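Local coordinates for protein 361aa long hypothetical D-aminopeptidase (Pyrococcus horikoshii, PDB 2DRH) that is of unknown function but is probably an aminopeptidase of the S58 type, at residues M242-D247 with E317-A322; Y114-E117 with D121-V124; L6-G11 with E347-I352. All coordinates share one frame; numbering follows the deposited sequence.

Interaction 1: residues M242-D247 with E317-A322; sequences MIIATD and EAVEEA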
ATOM      1  N   MET A 242       7.211  10.600  14.241  1.00 18.34           N
ATOM      2  CA  MET A 242       6.337  11.754  14.411  1.00 20.54           C
ATOM      3  C   MET A 242       4.982  11.278  14.891  1.00 19.04           C
ATOM      4  O   MET A 242       4.337  10.458  14.242  1.00 21.32           O
ATOM      5  CB  MET A 242       6.209  12.520  13.089  1.00 19.38           C
ATOM      6  CG  MET A 242       7.484  13.259  12.708  1.00 19.03           C
ATOM      7  SD  MET A 242       7.808  13.325  10.935  1.00 21.72           S
ATOM      8  CE  MET A 242       8.514  11.683  10.715  1.00 21.26           C
ATOM      9  N   ILE A 243       4.563  11.776  16.045  1.00 18.65           N
ATOM     10  CA  ILE A 243       3.274  11.390  16.606  1.00 18.01           C
ATOM     11  C   ILE A 243       2.341  12.584  16.519  1.00 18.85           C
ATOM     12  O   ILE A 243       2.604  13.640  17.097  1.00 17.32           O
ATOM     13  CB  ILE A 243       3.408  10.955  18.082  1.00 17.60           C
ATOM     14  CG1 ILE A 243       4.417   9.809  18.198  1.00 16.36           C
ATOM     15  CG2 ILE A 243       2.047  10.517  18.628  1.00 15.68           C
ATOM     16  CD1 ILE A 243       4.031   8.566  17.419  1.00 17.94           C
ATOM     17  N   ILE A 244       1.252  12.412  15.784  1.00 19.14           N
ATOM     18  CA  ILE A 244       0.290  13.485  15.609  1.00 21.15           C
ATOM     19  C   ILE A 244      -1.010  13.186  16.347  1.00 23.27           C
ATOM     20  O   ILE A 244      -1.528  12.064  16.300  1.00 23.02           O
ATOM     21  CB  ILE A 244      -0.055  13.700  14.122  1.00 20.54           C
ATOM     22  CG1 ILE A 244       1.222  13.704  13.274  1.00 19.57           C
ATOM     23  CG2 ILE A 244      -0.826  15.006  13.957  1.00 20.01           C
ATOM     24  CD1 ILE A 244       2.238  14.730  13.684  1.00 21.20           C
ATOM     25  N   ALA A 245      -1.527  14.197  17.032  1.00 23.48           N
ATOM     26  CA  ALA A 245      -2.786  14.065  17.759  1.00 22.81           C
ATOM     27  C   ALA A 245      -3.679  15.241  17.386  1.00 21.88           C
ATOM     28  O   ALA A 245      -3.191  16.346  17.137  1.00 19.55           O
ATOM     29  CB  ALA A 245      -2.534  14.054  19.264  1.00 22.63           C
ATOM     30  N   THR A 246      -4.986  14.995  17.339  1.00 22.74           N
ATOM     31  CA  THR A 246      -5.953  16.039  17.019  1.00 22.42           C
ATOM     32  C   THR A 246      -7.302  15.715  17.636  1.00 22.74           C
ATOM     33  O   THR A 246      -7.614  14.551  17.893  1.00 22.89           O
ATOM     34  CB  THR A 246      -6.152  16.206  15.494  1.00 23.80           C
ATOM     35  OG1 THR A 246      -7.085  17.270  15.248  1.00 22.84           O
ATOM     36  CG2 THR A 246      -6.696  14.923  14.871  1.00 22.95           C
ATOM     37  N   ASP A 247      -8.097  16.750  17.884  1.00 23.87           N
ATOM     38  CA  ASP A 247      -9.422  16.561  18.452  1.00 25.25           C
ATOM     39  C   ASP A 247     -10.470  16.701  17.346  1.00 25.90           C
ATOM     40  O   ASP A 247     -11.671  16.753  17.604  1.00 25.54           O
ATOM     41  CB  ASP A 247      -9.665  17.572  19.581  1.00 26.92           C
ATOM     42  CG  ASP A 247      -9.617  19.021  19.109  1.00 29.36           C
ATOM     43  OD1 ASP A 247      -9.012  19.303  18.055  1.00 27.92           O
ATOM     44  OD2 ASP A 247     -10.178  19.889  19.816  1.00 31.56           O
ATOM     45  N   GLU A 317       3.031  22.199  10.043  1.00 21.38           N
ATOM     46  CA  GLU A 317       3.565  23.250  10.904  1.00 22.17           C
ATOM     47  C   GLU A 317       4.002  22.718  12.262  1.00 20.60           C
ATOM     48  O   GLU A 317       5.125  22.963  12.699  1.00 22.27           O
ATOM     49  CB  GLU A 317       2.533  24.353  11.114  1.00 23.91           C
ATOM     50  CG  GLU A 317       2.610  25.476  10.118  1.00 26.38           C
ATOM     51  CD  GLU A 317       1.511  26.504  10.331  1.00 27.42           C
ATOM     52  OE1 GLU A 317       1.292  26.923  11.487  1.00 28.49           O
ATOM     53  OE2 GLU A 317       0.872  26.896   9.341  1.00 29.27           O
ATOM     54  N   ALA A 318       3.107  22.000  12.929  1.00 20.40           N
ATOM     55  CA  ALA A 318       3.403  21.437  14.240  1.00 20.01           C
ATOM     56  C   ALA A 318       4.659  20.566  14.181  1.00 20.11           C
ATOM     57  O   ALA A 318       5.495  20.619  15.076  1.00 19.15           O
ATOM     58  CB  ALA A 318       2.223  20.618  14.732  1.00 18.32           C
ATOM     59  N   VAL A 319       4.784  19.759  13.131  1.00 19.09           N
ATOM     60  CA  VAL A 319       5.952  18.891  12.990  1.00 20.17           C
ATOM     61  C   VAL A 319       7.226  19.701  12.795  1.00 17.55           C
ATOM     62  O   VAL A 319       8.215  19.456  13.465  1.00 19.72           O
ATOM     63  CB  VAL A 319       5.792  17.904  11.805  1.00 19.91           C
ATOM     64  CG1 VAL A 319       7.141  17.204  11.501  1.00 19.40           C
ATOM     65  CG2 VAL A 319       4.738  16.858  12.150  1.00 17.53           C
ATOM     66  N   GLU A 320       7.199  20.676  11.891  1.00 19.20           N
ATOM     67  CA  GLU A 320       8.389  21.484  11.641  1.00 19.81           C
ATOM     68  C   GLU A 320       8.895  22.153  12.913  1.00 20.71           C
ATOM     69  O   GLU A 320      10.089  22.084  13.219  1.00 17.48           O
ATOM     70  CB  GLU A 320       8.126  22.550  10.568  1.00 20.20           C
ATOM     71  CG  GLU A 320       9.379  23.341  10.174  1.00 20.71           C
ATOM     72  CD  GLU A 320       9.132  24.371   9.074  1.00 22.90           C
ATOM     73  OE1 GLU A 320       8.175  24.195   8.281  1.00 25.39           O
ATOM     74  OE2 GLU A 320       9.909  25.349   8.991  1.00 20.20           O
ATOM     75  N   GLU A 321       8.001  22.803  13.658  1.00 20.05           N
ATOM     76  CA  GLU A 321       8.439  23.455  14.873  1.00 19.76           C
ATOM     77  C   GLU A 321       8.856  22.418  15.911  1.00 19.63           C
ATOM     78  O   GLU A 321       9.855  22.605  16.608  1.00 19.73           O
ATOM     79  CB  GLU A 321       7.345  24.362  15.457  1.00 22.50           C
ATOM     80  CG  GLU A 321       7.918  25.426  16.408  1.00 22.81           C
ATOM     81  CD  GLU A 321       6.884  26.032  17.351  1.00 26.41           C
ATOM     82  OE1 GLU A 321       5.807  26.459  16.883  1.00 27.80           O
ATOM     83  OE2 GLU A 321       7.161  26.086  18.568  1.00 26.85           O
ATOM     84  N   ALA A 322       8.100  21.327  16.011  1.00 18.50           N
ATOM     85  CA  ALA A 322       8.414  20.282  16.980  1.00 19.91           C
ATOM     86  C   ALA A 322       9.837  19.761  16.787  1.00 20.09           C
ATOM     87  O   ALA A 322      10.529  19.462  17.764  1.00 22.63           O
ATOM     88  CB  ALA A 322       7.422  19.137  16.872  1.00 16.51           C
TER

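Interaction 2: residues Y114-E117 with D121-V124; sequences YILE and DIGV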
ATOM      1  N   TYR A 114       1.698  -3.684  31.690  1.00 25.86           N
ATOM      2  CA  TYR A 114       0.705  -2.673  32.025  1.00 26.78           C
ATOM      3  C   TYR A 114      -0.685  -3.076  31.536  1.00 26.88           C
ATOM      4  O   TYR A 114      -1.639  -3.113  32.310  1.00 26.52           O
ATOM      5  CB  TYR A 114       1.102  -1.323  31.407  1.00 26.36           C
ATOM      6  CG  TYR A 114       0.085  -0.214  31.629  1.00 27.22           C
ATOM      7  CD1 TYR A 114      -0.073   0.382  32.885  1.00 26.20           C
ATOM      8  CD2 TYR A 114      -0.737   0.220  30.587  1.00 26.25           C
ATOM      9  CE1 TYR A 114      -1.028   1.380  33.098  1.00 24.76           C
ATOM     10  CE2 TYR A 114      -1.697   1.218  30.790  1.00 26.23           C
ATOM     11  CZ  TYR A 114      -1.835   1.792  32.046  1.00 25.94           C
ATOM     12  OH  TYR A 114      -2.778   2.776  32.240  1.00 25.02           O
ATOM     13  N   ILE A 115      -0.782  -3.384  30.247  1.00 26.98           N
ATOM     14  CA  ILE A 115      -2.042  -3.762  29.617  1.00 26.34           C
ATOM     15  C   ILE A 115      -2.766  -4.952  30.236  1.00 27.25           C
ATOM     16  O   ILE A 115      -3.983  -4.894  30.453  1.00 26.12           O
ATOM     17  CB  ILE A 115      -1.836  -4.038  28.104  1.00 28.03           C
ATOM     18  CG1 ILE A 115      -1.418  -2.740  27.402  1.00 29.03           C
ATOM     19  CG2 ILE A 115      -3.117  -4.592  27.482  1.00 25.89           C
ATOM     20  CD1 ILE A 115      -0.937  -2.937  25.975  1.00 32.41           C
ATOM     21  N   LEU A 116      -2.039  -6.030  30.513  1.00 26.93           N
ATOM     22  CA  LEU A 116      -2.674  -7.209  31.094  1.00 29.10           C
ATOM     23  C   LEU A 116      -3.153  -6.921  32.514  1.00 30.51           C
ATOM     24  O   LEU A 116      -4.122  -7.514  32.983  1.00 29.86           O
ATOM     25  CB  LEU A 116      -1.717  -8.405  31.084  1.00 27.22           C
ATOM     26  CG  LEU A 116      -1.265  -8.858  29.689  1.00 27.09           C
ATOM     27  CD1 LEU A 116      -0.305 -10.027  29.813  1.00 26.36           C
ATOM     28  CD2 LEU A 116      -2.471  -9.249  28.859  1.00 26.56           C
ATOM     29  N   GLU A 117      -2.468  -6.003  33.189  1.00 31.87           N
ATOM     30  CA  GLU A 117      -2.846  -5.617  34.540  1.00 34.01           C
ATOM     31  C   GLU A 117      -4.189  -4.903  34.502  1.00 33.86           C
ATOM     32  O   GLU A 117      -5.059  -5.154  35.332  1.00 33.28           O
ATOM     33  CB  GLU A 117      -1.799  -4.679  35.147  1.00 35.92           C
ATOM     34  CG  GLU A 117      -0.648  -5.384  35.819  1.00 40.49           C
ATOM     35  CD  GLU A 117      -1.109  -6.278  36.952  1.00 43.80           C
ATOM     36  OE1 GLU A 117      -1.829  -5.780  37.850  1.00 44.28           O
ATOM     37  OE2 GLU A 117      -0.749  -7.477  36.945  1.00 45.63           O
ATOM     38  N   ASP A 121      -9.394  -9.733  31.006  1.00 28.49           N
ATOM     39  CA  ASP A 121     -10.166 -10.524  30.060  1.00 28.92           C
ATOM     40  C   ASP A 121      -9.357 -10.867  28.808  1.00 27.33           C
ATOM     41  O   ASP A 121      -9.717 -11.765  28.051  1.00 26.47           O
ATOM     42  CB  ASP A 121     -11.465  -9.794  29.694  1.00 28.41           C
ATOM     43  CG  ASP A 121     -11.233  -8.362  29.260  1.00 29.21           C
ATOM     44  OD1 ASP A 121     -10.329  -7.705  29.811  1.00 30.75           O
ATOM     45  OD2 ASP A 121     -11.972  -7.880  28.376  1.00 30.63           O
ATOM     46  N   ILE A 122      -8.256 -10.159  28.600  1.00 28.09           N
ATOM     47  CA  ILE A 122      -7.398 -10.410  27.445  1.00 27.88           C
ATOM     48  C   ILE A 122      -6.770 -11.799  27.567  1.00 26.93           C
ATOM     49  O   ILE A 122      -6.202 -12.136  28.601  1.00 28.01           O
ATOM     50  CB  ILE A 122      -6.282  -9.341  27.348  1.00 26.37           C
ATOM     51  CG1 ILE A 122      -6.902  -7.979  27.021  1.00 25.88           C
ATOM     52  CG2 ILE A 122      -5.250  -9.738  26.297  1.00 25.93           C
ATOM     53  CD1 ILE A 122      -5.891  -6.844  26.878  1.00 22.24           C
ATOM     54  N   GLY A 123      -6.895 -12.609  26.520  1.00 27.94           N
ATOM     55  CA  GLY A 123      -6.321 -13.945  26.541  1.00 27.39           C
ATOM     56  C   GLY A 123      -7.195 -15.000  27.204  1.00 28.44           C
ATOM     57  O   GLY A 123      -6.810 -16.169  27.291  1.00 27.62           O
ATOM     58  N   VAL A 124      -8.377 -14.596  27.667  1.00 26.49           N
ATOM     59  CA  VAL A 124      -9.293 -15.521  28.331  1.00 26.34           C
ATOM     60  C   VAL A 124     -10.703 -15.480  27.725  1.00 27.06           C
ATOM     61  O   VAL A 124     -11.159 -16.459  27.139  1.00 27.73           O
ATOM     62  CB  VAL A 124      -9.393 -15.209  29.847  1.00 24.59           C
ATOM     63  CG1 VAL A 124     -10.114 -16.334  30.573  1.00 23.59           C
ATOM     64  CG2 VAL A 124      -8.016 -15.002  30.424  1.00 24.40           C
TER

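Interaction 3: residues L6-G11 with E347-I352; sequences LGIKIG and EELLRI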
ATOM      1  N   LEU A   6      11.835  32.627  21.139  1.00 47.95           N
ATOM      2  CA  LEU A   6      13.020  33.120  20.445  1.00 47.06           C
ATOM      3  C   LEU A   6      12.632  34.007  19.271  1.00 46.65           C
ATOM      4  O   LEU A   6      13.490  34.480  18.528  1.00 46.65           O
ATOM      5  CB  LEU A   6      13.876  31.960  19.932  1.00 46.91           C
ATOM      6  CG  LEU A   6      14.668  31.159  20.962  1.00 45.69           C
ATOM      7  CD1 LEU A   6      15.530  30.137  20.240  1.00 46.08           C
ATOM      8  CD2 LEU A   6      15.539  32.095  21.781  1.00 45.69           C
ATOM      9  N   GLY A   7      11.334  34.222  19.102  1.00 46.07           N
ATOM     10  CA  GLY A   7      10.869  35.060  18.014  1.00 45.11           C
ATOM     11  C   GLY A   7      10.819  34.351  16.676  1.00 44.93           C
ATOM     12  O   GLY A   7      10.403  34.942  15.677  1.00 45.38           O
ATOM     13  N   ILE A   8      11.246  33.092  16.642  1.00 43.18           N
ATOM     14  CA  ILE A   8      11.231  32.326  15.401  1.00 42.35           C
ATOM     15  C   ILE A   8       9.797  31.934  15.067  1.00 42.30           C
ATOM     16  O   ILE A   8       9.143  31.216  15.822  1.00 42.50           O
ATOM     17  CB  ILE A   8      12.098  31.055  15.515  1.00 42.76           C
ATOM     18  CG1 ILE A   8      13.552  31.447  15.788  1.00 42.02           C
ATOM     19  CG2 ILE A   8      11.989  30.234  14.234  1.00 41.75           C
ATOM     20  CD1 ILE A   8      14.483  30.273  16.014  1.00 43.03           C
ATOM     21  N   LYS A   9       9.311  32.416  13.930  1.00 42.15           N
ATOM     22  CA  LYS A   9       7.950  32.141  13.497  1.00 41.40           C
ATOM     23  C   LYS A   9       7.917  31.031  12.455  1.00 39.82           C
ATOM     24  O   LYS A   9       8.610  31.102  11.441  1.00 40.77           O
ATOM     25  CB  LYS A   9       7.329  33.401  12.886  1.00 43.82           C
ATOM     26  CG  LYS A   9       7.365  34.644  13.773  1.00 46.33           C
ATOM     27  CD  LYS A   9       7.142  35.903  12.931  1.00 45.62           C
ATOM     28  CE  LYS A   9       7.051  37.152  13.785  1.00 45.91           C
ATOM     29  NZ  LYS A   9       5.789  37.189  14.577  1.00 46.65           N
ATOM     30  N   ILE A  10       7.111  30.007  12.710  1.00 37.11           N
ATOM     31  CA  ILE A  10       6.962  28.895  11.781  1.00 34.49           C
ATOM     32  C   ILE A  10       5.478  28.693  11.525  1.00 33.35           C
ATOM     33  O   ILE A  10       4.706  28.472  12.455  1.00 32.64           O
ATOM     34  CB  ILE A  10       7.572  27.592  12.350  1.00 34.64           C
ATOM     35  CG1 ILE A  10       9.097  27.710  12.367  1.00 34.71           C
ATOM     36  CG2 ILE A  10       7.142  26.396  11.509  1.00 32.56           C
ATOM     37  CD1 ILE A  10       9.793  26.528  12.986  1.00 37.01           C
ATOM     38  N   GLY A  11       5.087  28.788  10.259  1.00 32.19           N
ATOM     39  CA  GLY A  11       3.693  28.620   9.901  1.00 32.44           C
ATOM     40  C   GLY A  11       2.884  29.888  10.097  1.00 32.42           C
ATOM     41  O   GLY A  11       3.441  30.948  10.397  1.00 33.55           O
ATOM     42  N   GLU A 347      22.078  31.437  21.004  1.00 31.00           N
ATOM     43  CA  GLU A 347      22.451  32.834  20.780  1.00 32.03           C
ATOM     44  C   GLU A 347      23.048  32.964  19.383  1.00 31.55           C
ATOM     45  O   GLU A 347      22.907  33.988  18.724  1.00 30.41           O
ATOM     46  CB  GLU A 347      23.467  33.305  21.821  1.00 33.01           C
ATOM     47  CG  GLU A 347      22.895  33.467  23.215  1.00 38.62           C
ATOM     48  CD  GLU A 347      21.695  34.398  23.250  1.00 41.20           C
ATOM     49  OE1 GLU A 347      21.766  35.492  22.647  1.00 43.18           O
ATOM     50  OE2 GLU A 347      20.682  34.040  23.888  1.00 43.93           O
ATOM     51  N   GLU A 348      23.720  31.908  18.944  1.00 32.67           N
ATOM     52  CA  GLU A 348      24.324  31.875  17.622  1.00 32.25           C
ATOM     53  C   GLU A 348      23.155  31.842  16.639  1.00 32.59           C
ATOM     54  O   GLU A 348      23.136  32.560  15.635  1.00 32.10           O
ATOM     55  CB  GLU A 348      25.163  30.607  17.482  1.00 32.16           C
ATOM     56  CG  GLU A 348      26.193  30.642  16.383  1.00 33.86           C
ATOM     57  CD  GLU A 348      27.296  31.630  16.667  1.00 34.36           C
ATOM     58  OE1 GLU A 348      27.840  31.605  17.792  1.00 35.22           O
ATOM     59  OE2 GLU A 348      27.626  32.428  15.765  1.00 36.62           O
ATOM     60  N   LEU A 349      22.174  31.004  16.955  1.00 31.95           N
ATOM     61  CA  LEU A 349      20.983  30.852  16.130  1.00 32.46           C
ATOM     62  C   LEU A 349      20.262  32.185  15.946  1.00 32.96           C
ATOM     63  O   LEU A 349      19.761  32.473  14.860  1.00 33.39           O
ATOM     64  CB  LEU A 349      20.037  29.825  16.761  1.00 30.89           C
ATOM     65  CG  LEU A 349      18.632  29.682  16.177  1.00 31.02           C
ATOM     66  CD1 LEU A 349      18.710  29.359  14.698  1.00 30.54           C
ATOM     67  CD2 LEU A 349      17.887  28.597  16.927  1.00 30.15           C
ATOM     68  N   LEU A 350      20.206  32.996  17.002  1.00 33.24           N
ATOM     69  CA  LEU A 350      19.547  34.295  16.909  1.00 34.13           C
ATOM     70  C   LEU A 350      20.312  35.199  15.952  1.00 34.68           C
ATOM     71  O   LEU A 350      19.714  35.951  15.181  1.00 35.70           O
ATOM     72  CB  LEU A 350      19.455  34.957  18.283  1.00 34.08           C
ATOM     73  CG  LEU A 350      18.390  34.396  19.228  1.00 34.88           C
ATOM     74  CD1 LEU A 350      18.427  35.158  20.542  1.00 33.97           C
ATOM     75  CD2 LEU A 350      17.017  34.515  18.582  1.00 35.02           C
ATOM     76  N   ARG A 351      21.637  35.113  16.004  1.00 34.68           N
ATOM     77  CA  ARG A 351      22.498  35.905  15.134  1.00 34.76           C
ATOM     78  C   ARG A 351      22.268  35.546  13.662  1.00 34.22           C
ATOM     79  O   ARG A 351      22.119  36.429  12.817  1.00 33.98           O
ATOM     80  CB  ARG A 351      23.964  35.662  15.499  1.00 35.01           C
ATOM     81  CG  ARG A 351      24.955  36.296  14.548  1.00 33.93           C
ATOM     82  CD  ARG A 351      26.381  35.925  14.924  1.00 34.43           C
ATOM     83  NE  ARG A 351      26.708  34.541  14.585  1.00 32.59           N
ATOM     84  CZ  ARG A 351      26.970  34.103  13.356  1.00 31.42           C
ATOM     85  NH1 ARG A 351      26.947  34.934  12.323  1.00 28.78           N
ATOM     86  NH2 ARG A 351      27.273  32.827  13.163  1.00 33.56           N
ATOM     87  N   ILE A 352      22.246  34.251  13.357  1.00 33.53           N
ATOM     88  CA  ILE A 352      22.036  33.813  11.980  1.00 33.62           C
ATOM     89  C   ILE A 352      20.665  34.226  11.458  1.00 33.36           C
ATOM     90  O   ILE A 352      20.547  34.728  10.342  1.00 31.96           O
ATOM     91  CB  ILE A 352      22.190  32.279  11.833  1.00 32.84           C
ATOM     92  CG1 ILE A 352      23.675  31.896  11.817  1.00 33.33           C
ATOM     93  CG2 ILE A 352      21.549  31.804  10.536  1.00 33.17           C
ATOM     94  CD1 ILE A 352      24.206  31.404  13.130  1.00 32.61           C
TER

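Interaction 1: residues M242-D247 with E317-A322
Helix 317-322 passes strand 242-246 most closely where Val-319 faces Met-242, their CA atoms 7.3 Å apart, as helix 309-328 packs on the sheet containing strand 240-246, consistent with the alpha/beta/beta/alpha sandwich of DmpA-type S58 enzymes. The contact turns on the forked side chain of Val-319, whose two methyls are shared out between two strand residues. CG1 meets the thioether of Met-242, 4.0 Å from SD, with Met-242 CG just behind. CG2 closes on Ile-244 CD1 at 3.6 Å, the tighter of the two touches. Each strand side chain crosses the valine at about a right angle. With chi1 at 169°, Val-319 sends CG1 away from its own backbone N and CG2 to the N side, which allots one methyl to each neighbour.

Met-242 and Ile-244 also pack on helix 252-268, through Ala-262 and Val-258 among others, and Val-319 itself touches Ala-262. The carboxylates of the helix are dealt with separately: Glu-317 and Glu-321 form salt bridges with Arg-190, and Glu-320 with Arg-268. The contact is therefore a worked case of division of labour on one helix, in which a buried, purely apolar seam depends on shape and dispersion while paired charges serve other surfaces.

Interaction 2: residues Y114-E117 with D121-V124
A single side chain, that of Ile-122 in the loop just beyond helix 104-118, receives both Ile-115 and Leu-116 from near the helix end, so that the chain folds back on its own helix. The apolar contacts come first. Ile-122 offers its two branches to different partners: CD1, the end of the longer one, reaches Ile-115 CG2 at 3.6 Å, while the shorter branch sets CG2 against Leu-116 CD2 at 3.8 Å. Leu-116 lies nearly at right angles to the isoleucine, and its CD2 is also within 4.1 Å of Ile-122 CB; Ile-115 meets Ile-122 more obliquely. The extended chi2 of Ile-122, -179°, carries CD1 out to the CG2 methyl of Ile-115 instead of folding it back over its own backbone.

Backbone hydrogen bonding then fixes where Ile-122 stands. Val-124 N donates to Asp-121 O over 3.2 Å, closing a type II beta turn with Ile-122 and Gly-123 at its two central positions. Gly-123 takes the positive phi of 84° expected there, an angle at which a CB would press against the preceding carbonyl oxygen.

Ionic and polar bonds hold the edges. Asp-121 forms a salt bridge with Lys-64 through OD1 and accepts from Tyr-293 OH through OD2. Arg-145 of the second subunit spans both segments, donating NH1 to Ile-122 O and NH2 to Leu-116 O, so the turn and the helix end are tied together across the subunit interface.

In the fold, this turn lies in the loop between helix 104-118 and strand 132-136. Ile-115 continues onto loop residues Thr-94 and Val-129, Ile-122 onto Tyr-63, and Leu-116 onto Leu-102 of the second subunit.

Interaction 3: residues L6-G11 with E347-I352
The tight part of this contact is the buried pair of Ile-8 and Leu-349, where Ile-8 CD1 comes to 3.9 Å from Leu-349 CD2 and the two side chains cross at about a right angle. A chi1 of 170° turns the Leu-349 side chain to the carbonyl side, which puts CD2 against the loop.

The margin, made by the partly exposed Leu-6 and Leu-350, fits more slackly. Its one short touch is to backbone, Leu-350 CD2 lying 3.5 Å from Leu-6 O, while the side chains themselves stay 4.3 Å apart, from Leu-6 CB to Leu-350 CD2. Farther round the helix the chemistry becomes ionic: Arg-351 grips a single oxygen of Glu-348 side-on, with NE 2.6 Å and NH2 2.7 Å from OE2. Both bonds lie close to the guanidinium plane, but they are bent, with an angle of 138° at the NE hydrogen. This i to i+3 salt bridge stays within the helix and makes no link to the loop.

The loop near the N-terminus thus packs on helix 346-355 near the C-terminus, bringing the two ends of the chain together. Helix 309-328 packs against the same side chains: its Leu-328 touches both Leu-6 and Leu-349; short helix 222-225 adds Val-222 beside Leu-349.

Interaction 3 joins the two ends of the chain, and interactions 2 and 1 follow one another inside the long loop it closes. Interactions 1 and 3 have centres 20 Å apart yet meet through helix 309-328: Glu-320 and Glu-321 pack on Ile-10, and Glu-317 accepts from Val-12 N and Phe-13 N just beyond. The N-terminal segment thus runs from the C-terminal helix 346-355 to the helix layer over strand 240-246, tying the termini to the core of the subunit. Interaction 2 stands apart, its centre 31 Å from interaction 1 and 48 Å from interaction 3, the latter on the opposite side of the chain's centre. The core and the chain ends therefore share one helix, while the contact next to the subunit interface is separate.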